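ANGPTL4 C-terminal chain (Homo sapiens, PDB 6U1U) is the fibrinogen-like C-terminal domain of a secreted protein that inactivates lipoprotein lipase and inhibits proliferation and migration of endothelial cells. Local coordinates at residues P1-L7 and E19-Q23. Residues are numbered along the deposited sequence; the frame is centred on the assembly and turned at random.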
loop_
_atom_site.group_PDB
_atom_site.type_symbol
_atom_site.label_atom_id
_atom_site.label_comp_id
_atom_site.label_asym_id
_atom_site.label_seq_id
_atom_site.Cartn_x
_atom_site.Cartn_y
_atom_site.Cartn_z
ATOM N N PRO A 1 16.198 -17.404 1.085
ATOM C CA PRO A 1 14.751 -17.325 1.261
ATOM C C PRO A 1 14.142 -16.363 0.270
ATOM O O PRO A 1 14.704 -15.291 0.042
ATOM C CB PRO A 1 14.587 -16.779 2.689
ATOM C CG PRO A 1 15.915 -16.762 3.265
ATOM C CD PRO A 1 16.917 -16.762 2.193
ATOM N N ARG A 2 12.986 -16.715 -0.267
ATOM C CA ARG A 2 12.347 -15.881 -1.271
ATOM C C ARG A 2 11.589 -14.716 -0.667
ATOM O O ARG A 2 11.331 -13.731 -1.363
ATOM C CB ARG A 2 11.394 -16.731 -2.108
ATOM C CG ARG A 2 12.073 -17.658 -3.087
ATOM C CD ARG A 2 11.027 -18.607 -3.684
ATOM N NE ARG A 2 10.241 -19.217 -2.604
ATOM C CZ ARG A 2 9.026 -19.748 -2.745
ATOM N NH1 ARG A 2 8.428 -19.764 -3.936
ATOM N NH2 ARG A 2 8.410 -20.264 -1.689
ATOM N N ASP A 3 11.218 -14.788 0.604
ATOM C CA ASP A 3 10.376 -13.761 1.195
ATOM C C ASP A 3 10.347 -14.006 2.704
ATOM O O ASP A 3 10.961 -14.953 3.208
ATOM C CB ASP A 3 8.977 -13.780 0.590
ATOM C CG ASP A 3 8.315 -15.148 0.701
ATOM O OD1 ASP A 3 8.377 -15.761 1.783
ATOM O OD2 ASP A 3 7.729 -15.622 -0.306
ATOM N N CYS A 4 9.640 -13.132 3.417
ATOM C CA CYS A 4 9.634 -13.207 4.876
ATOM C C CYS A 4 8.972 -14.490 5.387
ATOM O O CYS A 4 9.341 -14.981 6.457
ATOM C CB CYS A 4 8.932 -11.972 5.460
ATOM S SG CYS A 4 9.865 -10.427 5.123
ATOM N N GLN A 5 7.993 -15.037 4.660
ATOM C CA GLN A 5 7.376 -16.283 5.126
ATOM C C GLN A 5 8.362 -17.442 5.015
ATOM O O GLN A 5 8.413 -18.314 5.896
ATOM C CB GLN A 5 6.071 -16.555 4.349
ATOM C CG GLN A 5 5.464 -17.966 4.557
ATOM C CD GLN A 5 5.109 -18.246 6.002
ATOM O OE1 GLN A 5 4.957 -17.326 6.794
ATOM N NE2 GLN A 5 4.942 -19.537 6.352
ATOM N N GLU A 6 9.191 -17.453 3.970
ATOM C CA GLU A 6 10.246 -18.458 3.913
ATOM C C GLU A 6 11.200 -18.309 5.087
ATOM O O GLU A 6 11.656 -19.305 5.660
ATOM C CB GLU A 6 11.015 -18.357 2.604
ATOM C CG GLU A 6 11.761 -19.607 2.210
ATOM C CD GLU A 6 11.959 -19.683 0.693
ATOM O OE1 GLU A 6 10.979 -19.471 -0.055
ATOM O OE2 GLU A 6 13.089 -19.948 0.254
ATOM N N LEU A 7 11.554 -17.064 5.428
ATOM C CA LEU A 7 12.437 -16.852 6.578
ATOM C C LEU A 7 11.786 -17.369 7.856
ATOM O O LEU A 7 12.452 -17.977 8.702
ATOM C CB LEU A 7 12.750 -15.374 6.729
ATOM C CG LEU A 7 13.907 -14.902 5.868
ATOM C CD1 LEU A 7 13.941 -13.355 5.836
ATOM C CD2 LEU A 7 15.196 -15.461 6.457
ATOM N N GLU A 19 17.796 -10.062 4.333
ATOM C CA GLU A 19 18.008 -10.251 2.905
ATOM C C GLU A 19 17.097 -11.362 2.374
ATOM O O GLU A 19 17.012 -12.441 2.971
ATOM C CB GLU A 19 19.476 -10.611 2.628
ATOM C CG GLU A 19 20.485 -9.662 3.256
ATOM C CD GLU A 19 21.922 -10.251 3.317
ATOM O OE1 GLU A 19 22.355 -10.882 2.326
ATOM O OE2 GLU A 19 22.601 -10.102 4.357
ATOM N N ILE A 20 16.400 -11.098 1.267
ATOM C CA ILE A 20 15.615 -12.112 0.572
ATOM C C ILE A 20 16.004 -12.053 -0.892
ATOM O O ILE A 20 16.695 -11.128 -1.344
ATOM C CB ILE A 20 14.080 -11.930 0.708
ATOM C CG1 ILE A 20 13.661 -10.559 0.143
ATOM C CG2 ILE A 20 13.631 -12.088 2.174
ATOM C CD1 ILE A 20 12.164 -10.438 -0.160
ATOM N N GLN A 21 15.604 -13.086 -1.628
ATOM C CA GLN A 21 15.859 -13.119 -3.065
ATOM C C GLN A 21 14.753 -13.871 -3.748
ATOM O O GLN A 21 14.824 -15.095 -3.930
ATOM C CB GLN A 21 17.210 -13.745 -3.406
ATOM C CG GLN A 21 17.492 -13.611 -4.905
ATOM C CD GLN A 21 18.928 -13.903 -5.272
ATOM O OE1 GLN A 21 19.639 -14.581 -4.529
ATOM N NE2 GLN A 21 19.361 -13.389 -6.414
ATOM N N PRO A 22 13.695 -13.169 -4.150
ATOM C CA PRO A 22 12.632 -13.800 -4.931
ATOM C C PRO A 22 13.148 -14.382 -6.234
ATOM O O PRO A 22 14.162 -13.944 -6.781
ATOM C CB PRO A 22 11.662 -12.644 -5.199
ATOM C CG PRO A 22 11.908 -11.695 -4.099
ATOM C CD PRO A 22 13.395 -11.769 -3.814
ATOM N N GLN A 23 12.418 -15.387 -6.707
ATOM C CA GLN A 23 12.649 -15.980 -8.013
ATOM C C GLN A 23 12.822 -14.897 -9.063
ATOM O O GLN A 23 11.975 -14.011 -9.194
ATOM C CB GLN A 23 11.445 -16.860 -8.367
ATOM C CG GLN A 23 11.566 -17.618 -9.667
ATOM C CD GLN A 23 12.020 -19.056 -9.457
ATOM O OE1 GLN A 23 11.195 -19.961 -9.268
ATOM N NE2 GLN A 23 13.338 -19.276 -9.493
#
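A single backbone hydrogen bond, from Gln21 N to Pro1 O (2.9 Å), joins the N-terminal residues 1-7 to segment 19-23, where strand 16-20 ends. The same carbonyl receives a CA-H...O contact from Ile20 CA, 3.3 Å from Pro1 O. Ile20 has the largest covered area here, 72 Å², with Arg2 close behind at 70 Å². Its chi1 near +60° and chi2 near 180° set Ile20 CG2 3.8 Å from Asp3 CA and 3.9 Å from Leu7 CD1, while Ile20 CD1 lies 3.6 Å from Arg2 O; a beta-branched side chain suits both the extended backbone and this buried place. Pro22, whose backbone nitrogen carries no hydrogen to donate, follows where the strand has ended and rests CG 3.5 Å from Arg2 O.

Asp3 points away from segment 19-23. In its p rotamer it is the N-cap of helix 4-9, OD1 accepting from Glu6 N at 2.9 Å, a role for which a short carboxylate is well suited. Arg2, with chi1 to chi3 m, t, m, leads its end away from segment 19-23 and bridges NE to Glu6 OE1 at 2.7 Å. Cys4 forms a disulfide to Cys32 on strand 28-35, the antiparallel neighbour of strand 16-20. Ile81 of helix 75-82 touches Asp3, Ile20 and Pro22. A capped, disulfide-tied N-terminal helix packed beside the first beta hairpin is characteristic of the start of the fibrinogen C-terminal fold.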